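Local coordinates for halogenase PltM (Pseudomonas fluorescens, PDB 6BZN), which is a flavin-dependent phenolic halogenase that probably uses FAD to chlorinate, brominate or iodinate phenolic substrates, at residues P123-V127 with F410-N414; L73-L77 with F358-L362; T220-V225 with Q272-I276; L199-L205 with R335-L339. All coordinates share one frame; numbering follows the deposited sequence.

Contact 1: P123-V127 with F410-N414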
loop_
_atom_site.group_PDB
_atom_site.type_symbol
_atom_site.label_atom_id
_atom_site.label_comp_id
_atom_site.label_asym_id
_atom_site.label_seq_id
_atom_site.Cartn_x
_atom_site.Cartn_y
_atom_site.Cartn_z
ATOM N N PRO A 123 19.850 18.082 8.613
ATOM C CA PRO A 123 18.543 17.893 9.259
ATOM C C PRO A 123 17.472 18.942 8.922
ATOM O O PRO A 123 16.350 18.816 9.392
ATOM C CB PRO A 123 18.852 17.920 10.765
ATOM C CG PRO A 123 20.291 18.171 10.910
ATOM C CD PRO A 123 20.931 18.365 9.574
ATOM N N ASP A 124 17.804 19.962 8.129
ATOM C CA ASP A 124 16.789 20.856 7.558
ATOM C C ASP A 124 16.234 20.401 6.208
ATOM O O ASP A 124 15.304 21.006 5.703
ATOM C CB ASP A 124 17.344 22.269 7.449
ATOM C CG ASP A 124 17.792 22.799 8.796
ATOM O OD1 ASP A 124 17.006 22.679 9.768
ATOM O OD2 ASP A 124 18.936 23.283 8.895
ATOM N N HIS A 125 16.784 19.330 5.642
ATOM C CA HIS A 125 16.249 18.740 4.404
ATOM C C HIS A 125 15.273 17.624 4.747
ATOM O O HIS A 125 15.447 16.482 4.291
ATOM C CB HIS A 125 17.392 18.239 3.515
ATOM C CG HIS A 125 18.263 19.331 2.995
ATOM N ND1 HIS A 125 19.525 19.102 2.492
ATOM C CD2 HIS A 125 18.055 20.665 2.897
ATOM C CE1 HIS A 125 20.055 20.248 2.103
ATOM N NE2 HIS A 125 19.179 21.208 2.327
ATOM N N LEU A 126 14.246 17.996 5.528
ATOM C CA LEU A 126 13.196 17.108 6.034
ATOM C C LEU A 126 11.806 17.686 5.766
ATOM O O LEU A 126 11.602 18.895 5.876
ATOM C CB LEU A 126 13.309 16.948 7.559
ATOM C CG LEU A 126 14.154 15.838 8.161
ATOM C CD1 LEU A 126 15.549 15.835 7.573
ATOM C CD2 LEU A 126 14.193 16.010 9.682
ATOM N N VAL A 127 10.850 16.824 5.442
ATOM C CA VAL A 127 9.432 17.170 5.525
ATOM C C VAL A 127 8.729 16.033 6.258
ATOM O O VAL A 127 9.101 14.863 6.111
ATOM C CB VAL A 127 8.750 17.448 4.155
ATOM C CG1 VAL A 127 9.323 18.693 3.500
ATOM C CG2 VAL A 127 8.859 16.264 3.199
ATOM N N PHE A 410 16.248 18.449 -2.734
ATOM C CA PHE A 410 15.352 18.585 -1.598
ATOM C C PHE A 410 14.252 19.618 -1.829
ATOM O O PHE A 410 13.095 19.348 -1.534
ATOM C CB PHE A 410 16.054 18.916 -0.279
ATOM C CG PHE A 410 15.071 19.235 0.795
ATOM C CD1 PHE A 410 14.295 18.219 1.342
ATOM C CD2 PHE A 410 14.805 20.558 1.154
ATOM C CE1 PHE A 410 13.316 18.503 2.282
ATOM C CE2 PHE A 410 13.828 20.847 2.098
ATOM C CZ PHE A 410 13.085 19.823 2.659
ATOM N N HIS A 411 14.608 20.811 -2.327
ATOM C CA HIS A 411 13.594 21.848 -2.549
ATOM C C HIS A 411 12.498 21.336 -3.497
ATOM O O HIS A 411 11.302 21.517 -3.234
ATOM C CB HIS A 411 14.218 23.164 -3.058
ATOM C CG HIS A 411 13.213 24.242 -3.315
ATOM N ND1 HIS A 411 12.486 24.836 -2.302
ATOM C CD2 HIS A 411 12.793 24.820 -4.467
ATOM C CE1 HIS A 411 11.659 25.727 -2.823
ATOM N NE2 HIS A 411 11.819 25.730 -4.133
ATOM N N LEU A 412 12.903 20.652 -4.561
ATOM C CA LEU A 412 11.953 20.052 -5.499
ATOM C C LEU A 412 11.073 19.026 -4.779
ATOM O O LEU A 412 9.840 19.048 -4.927
ATOM C CB LEU A 412 12.688 19.422 -6.688
ATOM C CG LEU A 412 11.859 18.686 -7.749
ATOM C CD1 LEU A 412 10.774 19.570 -8.324
ATOM C CD2 LEU A 412 12.781 18.167 -8.839
ATOM N N TRP A 413 11.693 18.165 -3.971
ATOM C CA TRP A 413 10.922 17.201 -3.185
ATOM C C TRP A 413 9.909 17.922 -2.292
ATOM O O TRP A 413 8.741 17.543 -2.226
ATOM C CB TRP A 413 11.794 16.270 -2.339
ATOM C CG TRP A 413 10.931 15.390 -1.550
ATOM C CD1 TRP A 413 10.593 15.527 -0.234
ATOM C CD2 TRP A 413 10.174 14.292 -2.045
ATOM N NE1 TRP A 413 9.692 14.557 0.120
ATOM C CE2 TRP A 413 9.422 13.783 -0.973
ATOM C CE3 TRP A 413 10.073 13.674 -3.295
ATOM C CZ2 TRP A 413 8.583 12.671 -1.109
ATOM C CZ3 TRP A 413 9.244 12.574 -3.434
ATOM C CH2 TRP A 413 8.501 12.084 -2.347
ATOM N N ASN A 414 10.366 18.964 -1.604
ATOM C CA ASN A 414 9.496 19.698 -0.687
ATOM C C ASN A 414 8.266 20.219 -1.428
ATOM O O ASN A 414 7.136 20.014 -0.971
ATOM C CB ASN A 414 10.306 20.820 0.003
ATOM C CG ASN A 414 9.486 21.647 0.973
ATOM O OD1 ASN A 414 8.416 21.253 1.425
ATOM N ND2 ASN A 414 10.003 22.835 1.294
#
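His-125 and Phe-410 face each other with CA atoms 6.1 Å apart, where an inverse gamma turn centred on His-125 meets the first turn of helix 410-441. The ring of Phe-410 carries most of the contact. Its CG sits anti to the backbone N (chi1 172°), which extends the ring from the helix to the turn. There His-125 CA stands over the middle of one face of the Phe-410 ring, 3.5 Å from the centroid and almost on the ring normal, a CH-pi contact. The imidazole lies close to parallel with the phenyl, at 23°, but is slid aside. The His-125 and Phe-410 centroids are 5.0 Å apart and the rings barely overlap. In return, Phe-410 CB lies over one face of the imidazole, toward its rim.

The turn leads into strand 126-131, an outermost strand of the mixed sheet, which pairs with strand 109-114. The contact thus joins a sheet edge to the helical C-terminal part of the chain. An alanine in place of Phe-410 would remove the ring and is likely to leave His-125 CA without the ring face it rests on and open a gap beside Val-127 CG1.

Further along the strand, Val-127 points its two methyls at different helix residues. Val-127 CG1 approaches Asn-414 OD1 at 3.4 Å. That oxygen is hydrogen-bonded by Arg-418, and Asn-414 ND2 bonds to Ile-514 O. Val-127 CG2 meets the edge of the indole, near the ring plane, 3.6 Å from Trp-413 NE1. Val-127 CG1 also rests 4.0 Å from Phe-410 CZ.

Contact 2: L73-L77 with F358-L362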
loop_
_atom_site.group_PDB
_atom_site.type_symbol
_atom_site.label_atom_id
_atom_site.label_comp_id
_atom_site.label_asym_id
_atom_site.label_seq_id
_atom_site.Cartn_x
_atom_site.Cartn_y
_atom_site.Cartn_z
ATOM N N LEU A 73 -10.537 2.381 5.163
ATOM C CA LEU A 73 -11.006 1.241 4.392
ATOM C C LEU A 73 -11.222 0.017 5.264
ATOM O O LEU A 73 -12.204 -0.698 5.083
ATOM C CB LEU A 73 -10.055 0.930 3.224
ATOM C CG LEU A 73 -10.080 2.036 2.175
ATOM C CD1 LEU A 73 -8.859 1.932 1.278
ATOM C CD2 LEU A 73 -11.387 2.031 1.380
ATOM N N LEU A 74 -10.336 -0.229 6.216
ATOM C CA LEU A 74 -10.556 -1.357 7.138
ATOM C C LEU A 74 -11.810 -1.124 7.973
ATOM O O LEU A 74 -12.607 -2.044 8.174
ATOM C CB LEU A 74 -9.359 -1.602 8.052
ATOM C CG LEU A 74 -8.150 -2.258 7.383
ATOM C CD1 LEU A 74 -6.928 -2.118 8.283
ATOM C CD2 LEU A 74 -8.406 -3.720 7.047
ATOM N N ARG A 75 -11.995 0.101 8.444
ATOM C CA ARG A 75 -13.194 0.442 9.219
ATOM C C ARG A 75 -14.461 0.319 8.361
ATOM O O ARG A 75 -15.495 -0.146 8.853
ATOM C CB ARG A 75 -13.077 1.845 9.839
ATOM C CG ARG A 75 -12.097 1.925 11.011
ATOM C CD ARG A 75 -11.786 3.373 11.418
ATOM N NE ARG A 75 -12.882 4.012 12.150
ATOM C CZ ARG A 75 -13.049 5.335 12.332
ATOM N NH1 ARG A 75 -12.188 6.232 11.852
ATOM N NH2 ARG A 75 -14.111 5.762 13.009
ATOM N N LEU A 76 -14.379 0.719 7.087
ATOM C CA LEU A 76 -15.502 0.555 6.163
ATOM C C LEU A 76 -15.844 -0.933 5.947
ATOM O O LEU A 76 -17.019 -1.319 5.985
ATOM C CB LEU A 76 -15.227 1.235 4.829
ATOM C CG LEU A 76 -15.364 2.767 4.839
ATOM C CD1 LEU A 76 -14.703 3.381 3.615
ATOM C CD2 LEU A 76 -16.838 3.169 4.918
ATOM N N LEU A 77 -14.823 -1.760 5.734
ATOM C CA LEU A 77 -15.025 -3.199 5.612
ATOM C C LEU A 77 -15.704 -3.782 6.847
ATOM O O LEU A 77 -16.670 -4.555 6.734
ATOM C CB LEU A 77 -13.690 -3.916 5.371
ATOM C CG LEU A 77 -13.200 -3.850 3.933
ATOM C CD1 LEU A 77 -11.696 -4.134 3.863
ATOM C CD2 LEU A 77 -13.984 -4.826 3.060
ATOM N N PHE A 358 -7.615 -2.981 -0.058
ATOM C CA PHE A 358 -8.796 -2.964 0.795
ATOM C C PHE A 358 -9.979 -2.355 0.064
ATOM O O PHE A 358 -11.117 -2.798 0.247
ATOM C CB PHE A 358 -8.539 -2.230 2.123
ATOM C CG PHE A 358 -7.450 -2.847 2.976
ATOM C CD1 PHE A 358 -7.205 -4.214 2.973
ATOM C CD2 PHE A 358 -6.689 -2.051 3.816
ATOM C CE1 PHE A 358 -6.203 -4.757 3.763
ATOM C CE2 PHE A 358 -5.681 -2.594 4.611
ATOM C CZ PHE A 358 -5.431 -3.946 4.572
ATOM N N GLU A 359 -9.724 -1.346 -0.763
ATOM C CA GLU A 359 -10.816 -0.733 -1.536
ATOM C C GLU A 359 -11.365 -1.731 -2.543
ATOM O O GLU A 359 -12.584 -1.830 -2.714
ATOM C CB GLU A 359 -10.396 0.558 -2.234
ATOM C CG GLU A 359 -11.605 1.215 -2.901
ATOM C CD GLU A 359 -11.338 2.574 -3.500
ATOM O OE1 GLU A 359 -10.371 3.239 -3.077
ATOM O OE2 GLU A 359 -12.125 2.969 -4.402
ATOM N N SER A 360 -10.485 -2.503 -3.169
ATOM C CA SER A 360 -10.935 -3.485 -4.166
ATOM C C SER A 360 -11.814 -4.560 -3.528
ATOM O O SER A 360 -12.829 -4.981 -4.104
ATOM C CB SER A 360 -9.738 -4.111 -4.911
ATOM O OG SER A 360 -10.204 -4.885 -5.999
ATOM N N ILE A 361 -11.453 -4.995 -2.322
ATOM C CA ILE A 361 -12.273 -5.987 -1.601
ATOM C C ILE A 361 -13.660 -5.405 -1.321
ATOM O O ILE A 361 -14.688 -6.059 -1.518
ATOM C CB ILE A 361 -11.603 -6.466 -0.301
ATOM C CG1 ILE A 361 -10.297 -7.195 -0.627
ATOM C CG2 ILE A 361 -12.529 -7.376 0.510
ATOM C CD1 ILE A 361 -9.383 -7.366 0.574
ATOM N N LEU A 362 -13.660 -4.154 -0.875
ATOM C CA LEU A 362 -14.873 -3.443 -0.535
ATOM C C LEU A 362 -15.811 -3.275 -1.732
ATOM O O LEU A 362 -17.035 -3.386 -1.593
ATOM C CB LEU A 362 -14.470 -2.098 0.050
ATOM C CG LEU A 362 -15.435 -1.209 0.801
ATOM C CD1 LEU A 362 -16.209 -1.943 1.882
ATOM C CD2 LEU A 362 -14.598 -0.072 1.378
#
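The helix bond from Leu-77 N to Leu-73 O, 2.9 Å, keeps these two leucines one turn apart, where both touch Phe-358 and Leu-362. Helices 68-81 and 352-374 pack side by side in a near-parallel pair. Their local axes are 9.5 Å apart at 23°. The pair lies against helix 33-44, which follows a glycine-rich turn consistent with a Rossmann-type FAD fold.

Leu-73 CB meets Phe-358 CB at 3.7 Å. The Phe-358 ring is covered on one face by Leu-74, whose CD2 stands over its centre, 3.8 Å from the centroid. The ring also packs on Ile-33, an FAD-binding residue. An alanine in place of Phe-358 would probably open a gap beneath Leu-74 and leave Ile-33 less supported.

Glu-359 meets Leu-73 with its CB and backbone N. Its carboxylate leads elsewhere and forms a salt bridge with Arg-363.

With chi1 at -166°, Leu-362 sets CG across from its backbone N and reaches helix 68-81, where its methyls spread among three leucines. Leu-362 CD2 touches Leu-76 CB at 3.7 Å and also Leu-73 CD2. Leu-362 CD1 lies 3.8 Å from Leu-77 CD2, a methyl that also meets Ile-361 CG2.

Contact 3: T220-V225 with Q272-I276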
loop_
_atom_site.group_PDB
_atom_site.type_symbol
_atom_site.label_atom_id
_atom_site.label_comp_id
_atom_site.label_asym_id
_atom_site.label_seq_id
_atom_site.Cartn_x
_atom_site.Cartn_y
_atom_site.Cartn_z
ATOM N N THR A 220 14.435 -6.455 4.554
ATOM C CA THR A 220 14.678 -7.360 5.663
ATOM C C THR A 220 14.136 -6.739 6.956
ATOM O O THR A 220 13.613 -5.610 6.952
ATOM C CB THR A 220 16.192 -7.694 5.798
ATOM O OG1 THR A 220 16.360 -8.804 6.680
ATOM C CG2 THR A 220 16.997 -6.512 6.339
ATOM N N HIS A 221 14.288 -7.473 8.047
ATOM C CA HIS A 221 14.034 -6.961 9.370
ATOM C C HIS A 221 15.316 -7.020 10.197
ATOM O O HIS A 221 16.071 -7.988 10.110
ATOM C CB HIS A 221 12.955 -7.776 10.081
ATOM C CG HIS A 221 11.561 -7.531 9.593
ATOM N ND1 HIS A 221 10.481 -8.243 10.073
ATOM C CD2 HIS A 221 11.065 -6.668 8.680
ATOM C CE1 HIS A 221 9.377 -7.807 9.493
ATOM N NE2 HIS A 221 9.701 -6.843 8.651
ATOM N N MET A 222 15.530 -5.988 11.013
ATOM C CA MET A 222 16.758 -5.853 11.799
ATOM C C MET A 222 16.511 -5.561 13.258
ATOM O O MET A 222 15.488 -4.964 13.638
ATOM C CB MET A 222 17.641 -4.743 11.239
ATOM C CG MET A 222 18.057 -4.932 9.788
ATOM S SD MET A 222 19.359 -3.749 9.396
ATOM C CE MET A 222 19.518 -4.034 7.642
ATOM N N LEU A 223 17.486 -5.957 14.073
ATOM C CA LEU A 223 17.554 -5.586 15.482
ATOM C C LEU A 223 18.518 -4.442 15.691
ATOM O O LEU A 223 19.461 -4.261 14.921
ATOM C CB LEU A 223 18.096 -6.742 16.317
ATOM C CG LEU A 223 17.210 -7.965 16.406
ATOM C CD1 LEU A 223 18.040 -9.203 16.737
ATOM C CD2 LEU A 223 16.149 -7.692 17.459
ATOM N N ASN A 224 18.300 -3.719 16.786
ATOM C CA ASN A 224 19.183 -2.636 17.225
ATOM C C ASN A 224 19.401 -1.537 16.185
ATOM O O ASN A 224 20.508 -0.998 16.068
ATOM C CB ASN A 224 20.532 -3.213 17.718
ATOM C CG ASN A 224 20.404 -3.926 19.049
ATOM O OD1 ASN A 224 19.485 -3.654 19.817
ATOM N ND2 ASN A 224 21.320 -4.842 19.335
ATOM N N VAL A 225 18.344 -1.204 15.445
ATOM C CA VAL A 225 18.385 -0.063 14.562
ATOM C C VAL A 225 18.141 1.191 15.397
ATOM O O VAL A 225 17.087 1.325 16.031
ATOM C CB VAL A 225 17.344 -0.151 13.435
ATOM C CG1 VAL A 225 17.440 1.071 12.538
ATOM C CG2 VAL A 225 17.559 -1.418 12.614
ATOM N N GLN A 272 10.964 -6.185 18.893
ATOM C CA GLN A 272 12.300 -5.563 18.892
ATOM C C GLN A 272 12.791 -5.130 17.512
ATOM O O GLN A 272 13.822 -4.459 17.394
ATOM C CB GLN A 272 13.325 -6.533 19.471
ATOM C CG GLN A 272 13.049 -6.938 20.911
ATOM C CD GLN A 272 14.068 -7.956 21.393
ATOM O OE1 GLN A 272 15.264 -7.690 21.363
ATOM N NE2 GLN A 272 13.603 -9.135 21.808
ATOM N N LEU A 273 12.063 -5.503 16.471
ATOM C CA LEU A 273 12.561 -5.373 15.122
ATOM C C LEU A 273 12.197 -4.052 14.492
ATOM O O LEU A 273 11.255 -3.365 14.910
ATOM C CB LEU A 273 12.015 -6.507 14.252
ATOM C CG LEU A 273 12.381 -7.925 14.716
ATOM C CD1 LEU A 273 11.555 -8.940 13.931
ATOM C CD2 LEU A 273 13.883 -8.160 14.550
ATOM N N CYS A 274 12.936 -3.758 13.436
ATOM C CA CYS A 274 12.696 -2.653 12.559
ATOM C C CYS A 274 12.787 -3.133 11.113
ATOM O O CYS A 274 13.738 -3.822 10.712
ATOM C CB CYS A 274 13.720 -1.562 12.853
ATOM S SG CYS A 274 13.570 -0.062 11.861
ATOM N N SER A 275 11.791 -2.766 10.318
ATOM C CA SER A 275 11.794 -3.127 8.910
ATOM C C SER A 275 12.645 -2.149 8.125
ATOM O O SER A 275 12.553 -0.932 8.336
ATOM C CB SER A 275 10.367 -3.170 8.376
ATOM O OG SER A 275 10.361 -3.521 7.010
ATOM N N ILE A 276 13.468 -2.689 7.228
ATOM C CA ILE A 276 14.387 -1.908 6.413
ATOM C C ILE A 276 14.244 -2.385 4.967
ATOM O O ILE A 276 14.348 -3.586 4.691
ATOM C CB ILE A 276 15.862 -2.092 6.864
ATOM C CG1 ILE A 276 16.053 -1.723 8.352
ATOM C CG2 ILE A 276 16.802 -1.293 5.967
ATOM C CD1 ILE A 276 15.793 -0.276 8.748
HETATM O O HOH W 1 15.546 -2.480 15.614
HETATM O O HOH W 2 16.179 -3.836 18.572
#
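His-221 turns CG opposite its carbonyl carbon (chi1 -74°) while Ser-275 turns OG opposite its backbone N (chi1 180°), and the two side chains meet on one face of the sheet. His-221 CD2 lies 3.6 Å from Ser-275 CB. The polar ends share a carboxylate beyond the strands: Glu-64 bonds His-221 NE2 through one oxygen and Ser-275 OG through the other. This probably fixes the rotation of the imidazole.

Four backbone bonds join the strands, two at Thr-220 with Ile-276 and two at Met-222 with Cys-274. Met-222 N to Cys-274 O measures 2.8 Å. These four residues point to the other face. There Ile-276 CG1 packs across the extended Met-222 chain, 4.0 Å from SD, and Val-225 CG2 meets Cys-274 CB at 3.8 Å.

Next along, Leu-223 CD2 touches Leu-273 CD2 at 3.7 Å. Beyond it, water 2 bridges the chains, accepting from Asn-224 N at 2.8 Å and donating to Gln-272 O at 2.7 Å.

The Ser-275 side chain lies about 4 Å from that of Val-62, an FAD-binding residue. The arrangement is a twisted antiparallel strand pair within the mixed sheet, with its His-221 and Ser-275 face probably toward the flavin site.

Contact 4: L199-L205 with R335-L339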
loop_
_atom_site.group_PDB
_atom_site.type_symbol
_atom_site.label_atom_id
_atom_site.label_comp_id
_atom_site.label_asym_id
_atom_site.label_seq_id
_atom_site.Cartn_x
_atom_site.Cartn_y
_atom_site.Cartn_z
ATOM N N LEU A 199 -3.455 -17.514 -11.489
ATOM C CA LEU A 199 -4.404 -17.059 -12.489
ATOM C C LEU A 199 -3.762 -16.055 -13.387
ATOM O O LEU A 199 -3.992 -16.083 -14.576
ATOM C CB LEU A 199 -5.659 -16.417 -11.882
ATOM C CG LEU A 199 -6.746 -17.375 -11.433
ATOM C CD1 LEU A 199 -7.870 -16.580 -10.824
ATOM C CD2 LEU A 199 -7.253 -18.197 -12.609
ATOM N N SER A 200 -2.973 -15.142 -12.822
ATOM C CA SER A 200 -2.311 -14.174 -13.657
ATOM C C SER A 200 -1.412 -14.888 -14.658
ATOM O O SER A 200 -1.455 -14.570 -15.845
ATOM C CB SER A 200 -1.506 -13.143 -12.861
ATOM O OG SER A 200 -0.794 -12.287 -13.744
ATOM N N ARG A 201 -0.631 -15.863 -14.195
ATOM C CA ARG A 201 0.276 -16.599 -15.094
ATOM C C ARG A 201 -0.514 -17.316 -16.183
ATOM O O ARG A 201 -0.184 -17.210 -17.363
ATOM C CB ARG A 201 1.156 -17.596 -14.323
ATOM C CG ARG A 201 2.150 -16.953 -13.362
ATOM C CD ARG A 201 3.180 -17.946 -12.840
ATOM N NE ARG A 201 2.547 -19.106 -12.201
ATOM C CZ ARG A 201 2.444 -19.348 -10.884
ATOM N NH1 ARG A 201 2.948 -18.526 -9.957
ATOM N NH2 ARG A 201 1.819 -20.458 -10.485
ATOM N N GLN A 202 -1.595 -17.998 -15.809
ATOM C CA GLN A 202 -2.317 -18.820 -16.795
ATOM C C GLN A 202 -3.202 -17.996 -17.745
ATOM O O GLN A 202 -3.500 -18.439 -18.858
ATOM C CB GLN A 202 -3.103 -19.917 -16.089
ATOM C CG GLN A 202 -4.517 -19.556 -15.669
ATOM C CD GLN A 202 -5.198 -20.694 -14.932
ATOM O OE1 GLN A 202 -4.561 -21.402 -14.158
ATOM N NE2 GLN A 202 -6.484 -20.898 -15.199
ATOM N N LEU A 203 -3.622 -16.800 -17.320
ATOM C CA LEU A 203 -4.533 -15.982 -18.121
ATOM C C LEU A 203 -3.842 -15.036 -19.072
ATOM O O LEU A 203 -4.501 -14.465 -19.932
ATOM C CB LEU A 203 -5.465 -15.165 -17.231
ATOM C CG LEU A 203 -6.530 -15.959 -16.466
ATOM C CD1 LEU A 203 -7.172 -15.052 -15.434
ATOM C CD2 LEU A 203 -7.550 -16.528 -17.423
ATOM N N GLY A 204 -2.544 -14.836 -18.900
ATOM C CA GLY A 204 -1.775 -14.002 -19.798
ATOM C C GLY A 204 -2.129 -12.528 -19.730
ATOM O O GLY A 204 -2.109 -11.844 -20.754
ATOM N N LEU A 205 -2.471 -12.031 -18.536
ATOM C CA LEU A 205 -2.893 -10.627 -18.409
ATOM C C LEU A 205 -1.789 -9.666 -17.942
ATOM O O LEU A 205 -1.941 -8.463 -18.102
ATOM C CB LEU A 205 -4.113 -10.507 -17.490
ATOM C CG LEU A 205 -5.278 -11.447 -17.837
ATOM C CD1 LEU A 205 -6.274 -11.548 -16.694
ATOM C CD2 LEU A 205 -5.947 -10.982 -19.103
ATOM N N ARG A 335 -15.897 -15.725 -14.421
ATOM C CA ARG A 335 -15.693 -16.639 -13.286
ATOM C C ARG A 335 -14.477 -16.349 -12.410
ATOM O O ARG A 335 -14.134 -17.176 -11.561
ATOM C CB ARG A 335 -15.607 -18.084 -13.802
ATOM C CG ARG A 335 -16.860 -18.563 -14.530
ATOM C CD ARG A 335 -17.976 -18.807 -13.536
ATOM N NE ARG A 335 -19.218 -19.287 -14.143
ATOM C CZ ARG A 335 -20.251 -19.792 -13.457
ATOM N NH1 ARG A 335 -20.214 -19.907 -12.129
ATOM N NH2 ARG A 335 -21.344 -20.198 -14.108
ATOM N N PHE A 336 -13.852 -15.182 -12.569
ATOM C CA PHE A 336 -12.696 -14.852 -11.744
ATOM C C PHE A 336 -12.552 -13.365 -11.514
ATOM O O PHE A 336 -13.088 -12.542 -12.249
ATOM C CB PHE A 336 -11.394 -15.392 -12.341
ATOM C CG PHE A 336 -10.948 -14.667 -13.583
ATOM C CD1 PHE A 336 -10.143 -13.539 -13.500
ATOM C CD2 PHE A 336 -11.348 -15.106 -14.834
ATOM C CE1 PHE A 336 -9.721 -12.872 -14.643
ATOM C CE2 PHE A 336 -10.934 -14.438 -15.983
ATOM C CZ PHE A 336 -10.126 -13.317 -15.885
ATOM N N CYS A 337 -11.798 -13.053 -10.467
ATOM C CA CYS A 337 -11.307 -11.706 -10.229
ATOM C C CYS A 337 -9.920 -11.824 -9.619
ATOM O O CYS A 337 -9.689 -12.658 -8.727
ATOM C CB CYS A 337 -12.232 -10.933 -9.299
ATOM S SG CYS A 337 -11.548 -9.343 -8.743
ATOM N N LEU A 338 -8.999 -11.014 -10.138
ATOM C CA LEU A 338 -7.696 -10.827 -9.530
ATOM C C LEU A 338 -7.799 -9.636 -8.598
ATOM O O LEU A 338 -8.212 -8.554 -9.010
ATOM C CB LEU A 338 -6.623 -10.532 -10.580
ATOM C CG LEU A 338 -6.033 -11.686 -11.386
ATOM C CD1 LEU A 338 -7.072 -12.624 -11.940
ATOM C CD2 LEU A 338 -5.122 -11.147 -12.476
ATOM N N LEU A 339 -7.423 -9.834 -7.343
ATOM C CA LEU A 339 -7.286 -8.707 -6.436
ATOM C C LEU A 339 -6.052 -7.872 -6.820
ATOM O O LEU A 339 -5.248 -8.285 -7.672
ATOM C CB LEU A 339 -7.249 -9.191 -4.987
ATOM C CG LEU A 339 -8.574 -9.671 -4.396
ATOM C CD1 LEU A 339 -8.337 -10.025 -2.933
ATOM C CD2 LEU A 339 -9.698 -8.657 -4.505
#
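Leu-203 and Phe-336 reach toward each other from opposite directions, and the leucine methyl lands on the face of the ring. They join the short helix 198-203 to strand 336-338, an outermost strand of the five-stranded parallel sheet. This sheet is consistent with the Rossmann-type core of an FAD-binding protein. The local helix axis passes 10.2 Å from that of the strand, at 113° to it.

Phe-336 points at the helix with CG between its backbone N and carbonyl carbon. This torsion (chi1 71°) turns the ring so that one face meets Leu-203. Leu-203 CD1 then sits 3.6 Å from the Phe-336 ring centroid, a CH-pi contact displaced toward the CE1 and CZ rim. Leu-203 CD1 is 3.4 Å from Phe-336 CE1, so the packing is tight. Ile-189 and Leu-169 also touch Phe-336.

One turn earlier, Leu-199 packs on the CB of Phe-336 and on Leu-338. Leu-199 CD1 meets Phe-336 CB at 4.0 Å, and Leu-199 CB meets Leu-338 CD1. Leu-338 is on the same side of the strand as Phe-336. Its second methyl, Leu-338 CD2, approaches Ser-200 CB at 4.1 Å. Cys-337, between them, turns the other way, onto Leu-364 of helix 352-374.

Arg-201, which binds FAD in another crystal structure of this protein, lies on the same short helix. Gly-204 has a positive phi of 68° where the helix ends. The chain then brings Leu-205 back to the strand. Leu-205 CD1 lies 4.2 Å from Phe-336 CE1 and 4.4 Å from Leu-338 CD2.

Overall arrangement
Contact 2 is wholly buried and the most central of the four, its centre about 13 Å from that of the chain. Contact 1 is the least buried and lies across that centre from contacts 2 and 4. Contacts 1 and 3 reach the same mixed sheet, one at an outermost strand and the other between inner strands. Contact 4 belongs to the parallel sheet and touches contact 2, where Leu-339 packs on Ser-360 and Ile-361. The chemistry follows the place. Backbone bonds and waters hold contact 3. Leucines round a phenylalanine make up most of contacts 2 and 4. Contact 1 mixes aromatic rings with an amide. Contact 4 contains the FAD-binding Arg-201, and contacts 2 and 3 lie beside others.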